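Local atomic coordinates of guanine deaminase (Escherichia coli, PDB entry 6OHB), a protein that catalyses the zinc-dependent hydrolytic deamination of guanine to xanthine, releasing ammonia. Residues P212-S215 against P216-A220; A222-L225 against K226-P230; D256-L259 against D260-Q264; T333-M336 against L337-L340; L340-A343 against Y344-L347. All coordinates share one frame; numbering follows the deposited sequence.

Interaction 1 (P212-S215 against P216-A220); sequences PTSS and PEQMA
Gln218 folds back from the first turn of its helix onto Ser214 and Ser215. Its CB sits 3.7 Å from Ser215 OG. With CG anti to the backbone N (chi1 -170°) and the chain extended beyond it, the amide runs back along the preceding loop. CG only skirts the serine, 4.2 Å from Ser214 OG, and CD comes to 3.7 Å from that same hydroxyl oxygen. At the tip, Gln218 OE1 accepts from Ser214 OG at 2.7 Å, the hydroxyl lying in the carbonyl plane on a lone pair. NE2 turns to Asp180, so both ends of the amide are used. An alanine here is likely to leave the buried Ser214 hydroxyl and Asp180 without these mates. In the amidohydrolase barrel this is the N-terminus of helix 216-228, entered from the loop that follows strand 203-208. Ser215 is its N-cap: OG, held between the backbone N and the carbonyl carbon (chi1 66°), accepts from Gln218 N at 3.1 Å and is also bonded to Asp171. Pro216, with no N-H to give, suits the first turn. Ser215 O takes Met219 N at 2.9 Å, and Met219 SD packs 4.0 Å from Ser214 CB.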
loop_
_atom_site.group_PDB
_atom_site.type_symbol
_atom_site.label_atom_id
_atom_site.label_comp_id
_atom_site.label_asym_id
_atom_site.label_seq_id
_atom_site.Cartn_x
_atom_site.Cartn_y
_atom_site.Cartn_z
ATOM N N PRO A 212 26.153 -14.213 7.760
ATOM C CA PRO A 212 26.605 -13.711 9.071
ATOM C C PRO A 212 26.315 -14.633 10.242
ATOM O O PRO A 212 27.155 -14.745 11.143
ATOM C CB PRO A 212 25.848 -12.385 9.203
ATOM C CG PRO A 212 25.740 -11.894 7.811
ATOM C CD PRO A 212 25.601 -13.121 6.933
ATOM N N THR A 213 25.172 -15.316 10.257
ATOM C CA THR A 213 24.793 -16.118 11.410
ATOM C C THR A 213 25.129 -17.593 11.234
ATOM O O THR A 213 24.632 -18.429 11.993
ATOM C CB THR A 213 23.301 -15.958 11.716
ATOM O OG1 THR A 213 22.538 -16.065 10.505
ATOM C CG2 THR A 213 23.022 -14.619 12.388
ATOM N N SER A 214 25.988 -17.932 10.279
ATOM C CA SER A 214 26.413 -19.314 10.112
ATOM C C SER A 214 27.930 -19.384 10.060
ATOM O O SER A 214 28.561 -18.716 9.234
ATOM C CB SER A 214 25.804 -19.916 8.839
ATOM O OG SER A 214 24.410 -20.129 9.006
ATOM N N SER A 215 28.501 -20.216 10.925
ATOM C CA SER A 215 29.931 -20.463 10.937
ATOM C C SER A 215 30.348 -21.204 9.667
ATOM O O SER A 215 29.506 -21.766 8.959
ATOM C CB SER A 215 30.304 -21.279 12.170
ATOM O OG SER A 215 29.741 -22.577 12.094
ATOM N N PRO A 216 31.644 -21.212 9.345
ATOM C CA PRO A 216 32.102 -22.079 8.244
ATOM C C PRO A 216 31.734 -23.543 8.438
ATOM O O PRO A 216 31.440 -24.236 7.453
ATOM C CB PRO A 216 33.622 -21.863 8.240
ATOM C CG PRO A 216 33.795 -20.475 8.795
ATOM C CD PRO A 216 32.705 -20.307 9.823
ATOM N N GLU A 217 31.712 -24.024 9.685
ATOM C CA GLU A 217 31.300 -25.401 9.949
ATOM C C GLU A 217 29.847 -25.630 9.554
ATOM O O GLU A 217 29.515 -26.636 8.913
ATOM C CB GLU A 217 31.507 -25.732 11.429
ATOM C CG GLU A 217 32.940 -26.071 11.791
ATOM C CD GLU A 217 33.876 -24.889 11.626
ATOM O OE1 GLU A 217 33.722 -23.893 12.368
ATOM O OE2 GLU A 217 34.753 -24.950 10.737
ATOM N N GLN A 218 28.964 -24.698 9.918
ATOM C CA GLN A 218 27.558 -24.846 9.562
ATOM C C GLN A 218 27.343 -24.715 8.058
ATOM O O GLN A 218 26.498 -25.413 7.487
ATOM C CB GLN A 218 26.716 -23.822 10.317
ATOM C CG GLN A 218 25.227 -24.063 10.188
ATOM C CD GLN A 218 24.423 -23.213 11.139
ATOM O OE1 GLN A 218 24.296 -22.002 10.946
ATOM N NE2 GLN A 218 23.867 -23.840 12.171
ATOM N N MET A 219 28.082 -23.816 7.401
ATOM C CA MET A 219 27.990 -23.723 5.948
ATOM C C MET A 219 28.411 -25.035 5.297
ATOM O O MET A 219 27.796 -25.479 4.315
ATOM C CB MET A 219 28.840 -22.559 5.434
ATOM C CG MET A 219 28.332 -21.169 5.834
ATOM S SD MET A 219 26.768 -20.642 5.074
ATOM C CE MET A 219 27.186 -20.658 3.332
ATOM N N ALA A 220 29.443 -25.687 5.848
ATOM C CA ALA A 220 29.843 -26.997 5.337
ATOM C C ALA A 220 28.757 -28.042 5.567
ATOM O O ALA A 220 28.520 -28.899 4.706
ATOM C CB ALA A 220 31.157 -27.440 5.984
#

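Interaction 2 (A222-L225 against K226-P230); sequences AQRL and KEEYP
The last turns of helix 216-228, the helix of the beta-alpha-beta unit between strands 203-208 and 233-238, bring Arg224 alongside Glu228 and Gln223 alongside Glu227. Each pair is four residues apart and therefore on one side of the helix. Arg224 has CG anti to its own backbone nitrogen (chi1 174°) and an extended chain, whereas Glu228 CG stands anti to its carbonyl carbon; these settings let the two chains run side by side in the same direction. Arg224 NE then donates to Glu228 OE2 at 3.1 Å. The carboxylate oxygen lies near the guanidinium edge, 16° out of its plane, and the two flat groups are turned 62° apart; NE alone makes the bond, so this is not a two-pronged clasp. Glu228 OE2 also rests 3.3 Å from Arg224 CG. On the neighbouring strip of the helix, one residue earlier, Glu227 OE2 lies 3.3 Å from Gln223 CG, a flank-to-flank contact at the outer surface. Leu225, the residue after Arg224, packs on Tyr186 of helix 182-196 and Ile206 of strand 203-208, an apolar residue on the buried flank. Backbone bonds continue to the end: Glu228 N meets Arg224 O at 2.9 Å and Tyr229 N meets Leu225 O at 3.0 Å, after which Tyr229 leaves helical geometry and its hydroxyl bonds to Glu194. Glu228 OE1 is bonded to the Tyr186 hydroxyl, while Arg224 makes a cation-pi contact with the Tyr186 ring. The carboxylate is thus gripped at both oxygens, and its negative charge would probably be offset by the neighbouring arginine.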
loop_
_atom_site.group_PDB
_atom_site.type_symbol
_atom_site.label_atom_id
_atom_site.label_comp_id
_atom_site.label_asym_id
_atom_site.label_seq_id
_atom_site.Cartn_x
_atom_site.Cartn_y
_atom_site.Cartn_z
ATOM N N ALA A 222 25.517 -27.446 5.656
ATOM C CA ALA A 222 24.477 -27.172 4.665
ATOM C C ALA A 222 24.876 -27.694 3.289
ATOM O O ALA A 222 24.049 -28.272 2.568
ATOM C CB ALA A 222 24.185 -25.675 4.601
ATOM N N GLN A 223 26.140 -27.482 2.903
ATOM C CA GLN A 223 26.653 -28.048 1.660
ATOM C C GLN A 223 26.497 -29.564 1.644
ATOM O O GLN A 223 26.085 -30.151 0.633
ATOM C CB GLN A 223 28.121 -27.660 1.490
ATOM C CG GLN A 223 28.839 -28.356 0.346
ATOM C CD GLN A 223 30.230 -27.796 0.112
ATOM O OE1 GLN A 223 30.911 -27.382 1.051
ATOM N NE2 GLN A 223 30.656 -27.772 -1.146
ATOM N N ARG A 224 26.818 -30.209 2.766
ATOM C CA ARG A 224 26.684 -31.657 2.872
ATOM C C ARG A 224 25.238 -32.092 2.679
ATOM O O ARG A 224 24.956 -33.052 1.950
ATOM C CB ARG A 224 27.219 -32.116 4.226
ATOM C CG ARG A 224 27.025 -33.581 4.540
ATOM C CD ARG A 224 27.898 -33.962 5.723
ATOM N NE ARG A 224 27.532 -35.252 6.295
ATOM C CZ ARG A 224 27.763 -35.593 7.558
ATOM N NH1 ARG A 224 28.364 -34.736 8.378
ATOM N NH2 ARG A 224 27.398 -36.790 8.002
ATOM N N LEU A 225 24.304 -31.398 3.338
ATOM C CA LEU A 225 22.888 -31.724 3.189
ATOM C C LEU A 225 22.445 -31.593 1.739
ATOM O O LEU A 225 21.696 -32.438 1.233
ATOM C CB LEU A 225 22.039 -30.830 4.090
ATOM C CG LEU A 225 22.053 -31.196 5.574
ATOM C CD1 LEU A 225 21.632 -30.010 6.419
ATOM C CD2 LEU A 225 21.166 -32.402 5.842
ATOM N N LYS A 226 22.905 -30.545 1.051
ATOM C CA LYS A 226 22.524 -30.376 -0.348
ATOM C C LYS A 226 23.114 -31.475 -1.225
ATOM O O LYS A 226 22.474 -31.906 -2.193
ATOM C CB LYS A 226 22.959 -29.001 -0.858
ATOM C CG LYS A 226 22.404 -28.638 -2.234
ATOM C CD LYS A 226 20.897 -28.859 -2.291
ATOM C CE LYS A 226 20.347 -28.689 -3.697
ATOM N NZ LYS A 226 21.419 -28.628 -4.719
ATOM N N GLU A 227 24.322 -31.945 -0.903
ATOM C CA GLU A 227 24.925 -33.026 -1.680
ATOM C C GLU A 227 24.243 -34.366 -1.420
ATOM O O GLU A 227 24.184 -35.214 -2.318
ATOM C CB GLU A 227 26.418 -33.121 -1.375
ATOM C CG GLU A 227 27.265 -32.136 -2.160
ATOM C CD GLU A 227 28.598 -31.860 -1.500
ATOM O OE1 GLU A 227 29.020 -32.675 -0.655
ATOM O OE2 GLU A 227 29.225 -30.830 -1.832
ATOM N N GLU A 228 23.742 -34.585 -0.201
ATOM C CA GLU A 228 23.062 -35.841 0.107
ATOM C C GLU A 228 21.630 -35.874 -0.414
ATOM O O GLU A 228 21.092 -36.958 -0.668
ATOM C CB GLU A 228 23.062 -36.082 1.616
ATOM C CG GLU A 228 24.401 -36.513 2.180
ATOM C CD GLU A 228 24.399 -36.562 3.692
ATOM O OE1 GLU A 228 23.305 -36.691 4.284
ATOM O OE2 GLU A 228 25.491 -36.478 4.289
ATOM N N TYR A 229 20.997 -34.715 -0.577
ATOM C CA TYR A 229 19.616 -34.625 -1.047
ATOM C C TYR A 229 19.549 -33.583 -2.152
ATOM O O TYR A 229 19.084 -32.457 -1.938
ATOM C CB TYR A 229 18.668 -34.297 0.103
ATOM C CG TYR A 229 18.750 -35.310 1.212
ATOM C CD1 TYR A 229 18.041 -36.499 1.139
ATOM C CD2 TYR A 229 19.550 -35.090 2.325
ATOM C CE1 TYR A 229 18.117 -37.436 2.145
ATOM C CE2 TYR A 229 19.631 -36.023 3.341
ATOM C CZ TYR A 229 18.912 -37.194 3.244
ATOM O OH TYR A 229 18.985 -38.134 4.247
ATOM N N PRO A 230 19.988 -33.936 -3.362
ATOM C CA PRO A 230 20.098 -32.920 -4.420
ATOM C C PRO A 230 18.764 -32.352 -4.861
ATOM O O PRO A 230 18.750 -31.305 -5.518
ATOM C CB PRO A 230 20.785 -33.675 -5.571
ATOM C CG PRO A 230 21.288 -34.962 -4.975
ATOM C CD PRO A 230 20.397 -35.272 -3.825
#

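Interaction 3 (D256-L259 against D260-Q264); sequences DGYL and DVYHQ
The rings of Tyr258 and Tyr262 lie side by side and point the same way, one helical turn apart. Their planes differ by 29° and their centroids are 5.7 Å apart, but the rings are slid so far that they barely overlap; Tyr258 CE1 comes to 3.6 Å from Tyr262 CE2. Tyr258 CG is anti to the backbone N (chi1 -158°), whereas Tyr262 CG is anti to its carbonyl carbon, and these two settings bring the rings together. Both belong to the short helix 258-264 of the amidohydrolase barrel domain, and both pack on Phe210, a residue that probably binds substrate, and on Leu238 of strand 233-238. The rings bury carbon while their hydroxyls find polar mates, Glu244 for Tyr258 and the carbonyl of His237, a zinc ligand, for Tyr262. Tyrosine suits both places because each needs a ring and a hydroxyl together. The helix starts loosely: Val261 N reaches Tyr258 O at 3.1 Å from above the carbonyl plane. A regular bond follows, with His263 N on Leu259 O at 2.9 Å. Gly257, just ahead, has a positive phi, where a CB would jam against the preceding carbonyl oxygen. Asp260 ties the entry to the helix. Its OD2 takes a long, weak bond from Asp256 N, and its OD1 pairs with Arg287 of helix 282-290 in a salt bridge. An asparagine in its place would probably deprive Arg287 of its counter-charge and weaken the tie to that helix. Asp260 OD1 is shared as well with the next turn: Gln264 NE2 donates to it at 3.0 Å, from the syn side and 29° out of the carboxylate plane.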
loop_
_atom_site.group_PDB
_atom_site.type_symbol
_atom_site.label_atom_id
_atom_site.label_comp_id
_atom_site.label_asym_id
_atom_site.label_seq_id
_atom_site.Cartn_x
_atom_site.Cartn_y
_atom_site.Cartn_z
ATOM N N ASP A 256 35.091 -13.989 -2.629
ATOM C CA ASP A 256 34.950 -12.836 -3.523
ATOM C C ASP A 256 33.562 -12.201 -3.429
ATOM O O ASP A 256 32.867 -12.022 -4.429
ATOM C CB ASP A 256 35.269 -13.246 -4.958
ATOM C CG ASP A 256 35.421 -12.047 -5.894
ATOM O OD1 ASP A 256 35.626 -10.918 -5.394
ATOM O OD2 ASP A 256 35.330 -12.234 -7.128
ATOM N N GLY A 257 33.152 -11.846 -2.218
ATOM C CA GLY A 257 31.879 -11.194 -1.988
ATOM C C GLY A 257 30.851 -12.119 -1.357
ATOM O O GLY A 257 31.133 -13.251 -0.956
ATOM N N TYR A 258 29.619 -11.609 -1.296
ATOM C CA TYR A 258 28.545 -12.282 -0.570
ATOM C C TYR A 258 28.100 -13.560 -1.281
ATOM O O TYR A 258 28.093 -14.648 -0.688
ATOM C CB TYR A 258 27.378 -11.307 -0.398
ATOM C CG TYR A 258 26.408 -11.604 0.729
ATOM C CD1 TYR A 258 26.304 -12.874 1.283
ATOM C CD2 TYR A 258 25.570 -10.606 1.217
ATOM C CE1 TYR A 258 25.399 -13.139 2.302
ATOM C CE2 TYR A 258 24.667 -10.859 2.230
ATOM C CZ TYR A 258 24.583 -12.124 2.770
ATOM O OH TYR A 258 23.683 -12.366 3.783
ATOM N N LEU A 259 27.699 -13.447 -2.550
ATOM C CA LEU A 259 27.193 -14.617 -3.264
ATOM C C LEU A 259 28.251 -15.707 -3.384
ATOM O O LEU A 259 27.915 -16.900 -3.419
ATOM C CB LEU A 259 26.691 -14.208 -4.652
ATOM C CG LEU A 259 26.262 -15.337 -5.604
ATOM C CD1 LEU A 259 25.134 -16.174 -5.016
ATOM C CD2 LEU A 259 25.877 -14.791 -6.969
ATOM N N ASP A 260 29.529 -15.328 -3.432
ATOM C CA ASP A 260 30.571 -16.333 -3.588
ATOM C C ASP A 260 30.731 -17.203 -2.350
ATOM O O ASP A 260 31.199 -18.339 -2.468
ATOM C CB ASP A 260 31.905 -15.678 -3.939
ATOM C CG ASP A 260 32.966 -16.697 -4.315
ATOM O OD1 ASP A 260 32.933 -17.195 -5.462
ATOM O OD2 ASP A 260 33.830 -17.002 -3.461
ATOM N N VAL A 261 30.331 -16.715 -1.176
ATOM C CA VAL A 261 30.328 -17.574 0.006
ATOM C C VAL A 261 29.372 -18.742 -0.199
ATOM O O VAL A 261 29.712 -19.899 0.072
ATOM C CB VAL A 261 29.967 -16.768 1.265
ATOM C CG1 VAL A 261 30.077 -17.653 2.501
ATOM C CG2 VAL A 261 30.856 -15.542 1.382
ATOM N N TYR A 262 28.162 -18.454 -0.690
ATOM C CA TYR A 262 27.201 -19.519 -0.955
ATOM C C TYR A 262 27.665 -20.400 -2.103
ATOM O O TYR A 262 27.506 -21.626 -2.056
ATOM C CB TYR A 262 25.831 -18.925 -1.285
ATOM C CG TYR A 262 25.202 -18.125 -0.175
ATOM C CD1 TYR A 262 25.080 -18.648 1.108
ATOM C CD2 TYR A 262 24.727 -16.844 -0.411
ATOM C CE1 TYR A 262 24.502 -17.909 2.126
ATOM C CE2 TYR A 262 24.148 -16.098 0.597
ATOM C CZ TYR A 262 24.037 -16.632 1.862
ATOM O OH TYR A 262 23.458 -15.883 2.859
ATOM N N HIS A 263 28.267 -19.791 -3.127
ATOM C CA HIS A 263 28.686 -20.536 -4.312
ATOM C C HIS A 263 29.794 -21.532 -3.990
ATOM O O HIS A 263 29.761 -22.673 -4.467
ATOM C CB HIS A 263 29.131 -19.562 -5.405
ATOM C CG HIS A 263 29.545 -20.226 -6.681
ATOM N ND1 HIS A 263 28.658 -20.901 -7.493
ATOM C CD2 HIS A 263 30.750 -20.308 -7.295
ATOM C CE1 HIS A 263 29.299 -21.374 -8.546
ATOM N NE2 HIS A 263 30.570 -21.028 -8.450
ATOM N N GLN A 264 30.792 -21.118 -3.198
ATOM C CA GLN A 264 31.900 -22.013 -2.874
ATOM C C GLN A 264 31.442 -23.181 -2.013
ATOM O O GLN A 264 32.043 -24.259 -2.064
ATOM C CB GLN A 264 33.025 -21.250 -2.168
ATOM C CG GLN A 264 33.755 -20.229 -3.039
ATOM C CD GLN A 264 34.195 -20.786 -4.384
ATOM O OE1 GLN A 264 34.719 -21.898 -4.474
ATOM N NE2 GLN A 264 33.987 -20.005 -5.440
#

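Interaction 4 (T333-M336 against L337-L340); sequences TFNM and LQTL
Thr333 OG1 donates to Gln338 OE1 at 2.6 Å, linking the loop to the first turn of helix 336-349. The hydroxyl is tilted 24° from the plane of the amide carbonyl. Gln338 gets there by an extended chain that crosses Thr333 at a slant. Beside this bond stands the helix cap proper. Asn335 is the N-cap, and its OD1, in the carbonyl plane and on a lone pair, accepts from Gln338 N at 3.2 Å. An asparagine fits this place because its short amide can bend back over the first-turn N-H groups, which have no carbonyl of a preceding turn to bond. Its main-chain oxygen is gripped twice by a single residue: Thr339 OG1 at 2.9 Å and Thr339 N at 3.1 Å reach Asn335 O from opposite faces of its plane. The threonine OG1 lies beside its own backbone N (chi1 -57°), which turns the hydroxyl back along the helix, so a polar group in a buried position is paid for locally. One residue on, Leu340 N continues the ladder to Met336 O at 2.9 Å.

What positions the first shell lies just before it. Thr333 OG1, besides giving its proton to Gln338, accepts from Asn335 N at 3.1 Å, an ST turn that fixes the loop ahead of the cap. Farther out, Asn335 ND2 is bonded to Asn133. Met336, Thr339 and Leu340 press on Met324 of strand 321-324, with Met336 and Leu340 also against helix 356-363. Phe334 faces helix 116-132 and touches Leu398 of the second subunit.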
loop_
_atom_site.group_PDB
_atom_site.type_symbol
_atom_site.label_atom_id
_atom_site.label_comp_id
_atom_site.label_asym_id
_atom_site.label_seq_id
_atom_site.Cartn_x
_atom_site.Cartn_y
_atom_site.Cartn_z
ATOM N N THR A 333 1.955 -7.307 4.738
ATOM C CA THR A 333 0.780 -7.938 4.154
ATOM C C THR A 333 1.116 -9.319 3.601
ATOM O O THR A 333 2.217 -9.544 3.093
ATOM C CB THR A 333 0.168 -7.047 3.062
ATOM O OG1 THR A 333 -1.058 -7.628 2.607
ATOM C CG2 THR A 333 1.126 -6.876 1.886
ATOM N N PHE A 334 0.163 -10.251 3.733
ATOM C CA PHE A 334 0.231 -11.551 3.072
ATOM C C PHE A 334 -0.220 -11.495 1.618
ATOM O O PHE A 334 -0.123 -12.510 0.918
ATOM C CB PHE A 334 -0.657 -12.585 3.777
ATOM C CG PHE A 334 -0.083 -13.143 5.051
ATOM C CD1 PHE A 334 -0.219 -12.457 6.252
ATOM C CD2 PHE A 334 0.553 -14.373 5.057
ATOM C CE1 PHE A 334 0.289 -12.983 7.428
ATOM C CE2 PHE A 334 1.067 -14.901 6.229
ATOM C CZ PHE A 334 0.934 -14.206 7.415
ATOM N N ASN A 335 -0.726 -10.354 1.160
ATOM C CA ASN A 335 -1.468 -10.278 -0.090
ATOM C C ASN A 335 -0.539 -10.023 -1.269
ATOM O O ASN A 335 0.236 -9.059 -1.264
ATOM C CB ASN A 335 -2.532 -9.184 -0.015
ATOM C CG ASN A 335 -3.522 -9.260 -1.163
ATOM O OD1 ASN A 335 -3.317 -8.652 -2.217
ATOM N ND2 ASN A 335 -4.597 -10.021 -0.969
ATOM N N MET A 336 -0.647 -10.884 -2.285
ATOM C CA MET A 336 0.206 -10.782 -3.464
ATOM C C MET A 336 -0.139 -9.562 -4.312
ATOM O O MET A 336 0.751 -8.944 -4.909
ATOM C CB MET A 336 0.088 -12.063 -4.296
ATOM C CG MET A 336 1.009 -12.146 -5.515
ATOM S SD MET A 336 2.777 -12.122 -5.148
ATOM C CE MET A 336 2.860 -13.127 -3.667
ATOM N N LEU A 337 -1.424 -9.201 -4.390
ATOM C CA LEU A 337 -1.803 -8.028 -5.175
ATOM C C LEU A 337 -1.123 -6.776 -4.636
ATOM O O LEU A 337 -0.572 -5.971 -5.400
ATOM C CB LEU A 337 -3.326 -7.866 -5.197
ATOM C CG LEU A 337 -4.141 -9.044 -5.744
ATOM C CD1 LEU A 337 -5.631 -8.790 -5.567
ATOM C CD2 LEU A 337 -3.808 -9.304 -7.203
ATOM N N GLN A 338 -1.156 -6.597 -3.314
ATOM C CA GLN A 338 -0.487 -5.458 -2.697
ATOM C C GLN A 338 1.026 -5.541 -2.869
ATOM O O GLN A 338 1.692 -4.511 -3.051
ATOM C CB GLN A 338 -0.871 -5.381 -1.218
ATOM C CG GLN A 338 -2.364 -5.204 -1.008
ATOM C CD GLN A 338 -2.745 -5.044 0.449
ATOM O OE1 GLN A 338 -2.573 -5.959 1.253
ATOM N NE2 GLN A 338 -3.273 -3.876 0.796
ATOM N N THR A 339 1.589 -6.757 -2.818
ATOM C CA THR A 339 3.021 -6.924 -3.077
ATOM C C THR A 339 3.387 -6.435 -4.472
ATOM O O THR A 339 4.405 -5.756 -4.659
ATOM C CB THR A 339 3.435 -8.386 -2.897
ATOM O OG1 THR A 339 3.094 -8.820 -1.577
ATOM C CG2 THR A 339 4.933 -8.547 -3.099
ATOM N N LEU A 340 2.566 -6.769 -5.467
ATOM C CA LEU A 340 2.837 -6.307 -6.821
ATOM C C LEU A 340 2.626 -4.804 -6.938
ATOM O O LEU A 340 3.322 -4.139 -7.709
ATOM C CB LEU A 340 1.957 -7.055 -7.817
ATOM C CG LEU A 340 2.186 -8.563 -7.927
ATOM C CD1 LEU A 340 1.022 -9.208 -8.671
ATOM C CD2 LEU A 340 3.514 -8.867 -8.612
#

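Interaction 5 (L340-A343 against Y344-L347); sequences LNEA and YKVL
Leu340 to Ala343 and Tyr344 to Leu347 are successive turns of helix 336-349, joined by four regular backbone bonds, each from a nitrogen to the oxygen four residues earlier. Tyr344 N to Leu340 O measures 2.8 Å, and Val346 N to Glu342 O, 2.9 Å with an N-H...O angle of 168°, is the straightest of them.

On one flank Glu342 and Lys345, three residues apart, form a salt bridge, with Lys345 NZ donating to Glu342 OE2 at 2.6 Å. Glu342 is bent at chi2 (-65°), which curls its carboxylate towards the next turn; the lysine crosses it aslant and meets the oxygen from above the carboxylate plane, 49° out. Lys345 CE passes 3.6 Å from Asn341 ND2, so the amide lies against the aliphatic part of the lysine. Asn341 OD1 itself is bonded to Tyr304 of the second subunit. Another flank is largely apolar: Ala343, small enough to let the helix approach, sits with Val346 and Leu347 on Phe297 of strand 294-297, and the Tyr344 ring meets Phe414 edge-to-face.

The same glutamate and lysine pair again across the dimer interface, Glu342 OE2 with Lys345 NZ of the second subunit and the reverse. Two acids and two bases thus form a buried, symmetric cluster whose opposite charges are likely to balance one another while joining the subunits.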
loop_
_atom_site.group_PDB
_atom_site.type_symbol
_atom_site.label_atom_id
_atom_site.label_comp_id
_atom_site.label_asym_id
_atom_site.label_seq_id
_atom_site.Cartn_x
_atom_site.Cartn_y
_atom_site.Cartn_z
ATOM N N LEU A 340 2.566 -6.769 -5.467
ATOM C CA LEU A 340 2.837 -6.307 -6.821
ATOM C C LEU A 340 2.626 -4.804 -6.938
ATOM O O LEU A 340 3.322 -4.139 -7.709
ATOM C CB LEU A 340 1.957 -7.055 -7.817
ATOM C CG LEU A 340 2.186 -8.563 -7.927
ATOM C CD1 LEU A 340 1.022 -9.208 -8.671
ATOM C CD2 LEU A 340 3.514 -8.867 -8.612
ATOM N N ASN A 341 1.676 -4.249 -6.187
ATOM C CA ASN A 341 1.549 -2.793 -6.122
ATOM C C ASN A 341 2.848 -2.142 -5.639
ATOM O O ASN A 341 3.322 -1.147 -6.221
ATOM C CB ASN A 341 0.387 -2.421 -5.202
ATOM C CG ASN A 341 -0.143 -1.028 -5.465
ATOM O OD1 ASN A 341 -0.237 -0.591 -6.612
ATOM N ND2 ASN A 341 -0.490 -0.318 -4.397
ATOM N N GLU A 342 3.452 -2.707 -4.589
ATOM C CA GLU A 342 4.706 -2.144 -4.087
ATOM C C GLU A 342 5.837 -2.328 -5.093
ATOM O O GLU A 342 6.679 -1.433 -5.263
ATOM C CB GLU A 342 5.080 -2.776 -2.747
ATOM C CG GLU A 342 4.054 -2.554 -1.649
ATOM C CD GLU A 342 3.920 -1.094 -1.257
ATOM O OE1 GLU A 342 4.962 -0.426 -1.090
ATOM O OE2 GLU A 342 2.771 -0.619 -1.113
ATOM N N ALA A 343 5.864 -3.476 -5.775
ATOM C CA ALA A 343 6.849 -3.686 -6.830
ATOM C C ALA A 343 6.694 -2.649 -7.931
ATOM O O ALA A 343 7.687 -2.135 -8.459
ATOM C CB ALA A 343 6.718 -5.095 -7.404
ATOM N N TYR A 344 5.449 -2.340 -8.296
ATOM C CA TYR A 344 5.197 -1.316 -9.301
ATOM C C TYR A 344 5.754 0.038 -8.865
ATOM O O TYR A 344 6.354 0.756 -9.674
ATOM C CB TYR A 344 3.695 -1.231 -9.582
ATOM C CG TYR A 344 3.332 -0.233 -10.655
ATOM C CD1 TYR A 344 3.111 1.110 -10.345
ATOM C CD2 TYR A 344 3.217 -0.628 -11.982
ATOM C CE1 TYR A 344 2.786 2.031 -11.333
ATOM C CE2 TYR A 344 2.889 0.283 -12.975
ATOM C CZ TYR A 344 2.677 1.609 -12.646
ATOM O OH TYR A 344 2.352 2.512 -13.634
ATOM N N LYS A 345 5.568 0.409 -7.593
ATOM C CA LYS A 345 6.132 1.690 -7.144
ATOM C C LYS A 345 7.662 1.671 -7.163
ATOM O O LYS A 345 8.296 2.640 -7.603
ATOM C CB LYS A 345 5.615 2.066 -5.754
ATOM C CG LYS A 345 4.126 2.375 -5.717
ATOM C CD LYS A 345 3.656 2.582 -4.293
ATOM C CE LYS A 345 2.372 1.833 -4.015
ATOM N NZ LYS A 345 2.289 1.455 -2.580
ATOM N N VAL A 346 8.271 0.580 -6.694
ATOM C CA VAL A 346 9.731 0.475 -6.704
ATOM C C VAL A 346 10.270 0.629 -8.126
ATOM O O VAL A 346 11.234 1.376 -8.384
ATOM C CB VAL A 346 10.150 -0.873 -6.079
ATOM C CG1 VAL A 346 11.527 -1.300 -6.562
ATOM C CG2 VAL A 346 10.090 -0.807 -4.555
ATOM N N LEU A 347 9.621 -0.031 -9.085
ATOM C CA LEU A 347 10.110 0.012 -10.455
ATOM C C LEU A 347 9.845 1.366 -11.104
ATOM O O LEU A 347 10.663 1.844 -11.899
ATOM C CB LEU A 347 9.493 -1.136 -11.248
ATOM C CG LEU A 347 10.049 -2.414 -10.617
ATOM C CD1 LEU A 347 9.236 -3.646 -10.984
ATOM C CD2 LEU A 347 11.529 -2.579 -10.974
#

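Going from the N-terminus, each contact lies within one continuous segment, so none closes a long loop and none crosses another. Interaction 1 starts helix 216-228 and interaction 2 ends it, in series along that helix, with centres about 14 Å apart. Interaction 3, later in the chain, comes back against both: Met219 CE packs 3.7 Å from Tyr262 CD1, and Gln223 NE2 lies near Gln264 O. Interactions 4 and 5 are distant, their centres 29 to 36 Å from those of the first three. They overlap only at Leu340, interaction 4 capping helix 336-349 and interaction 5 carrying it onward to the second subunit.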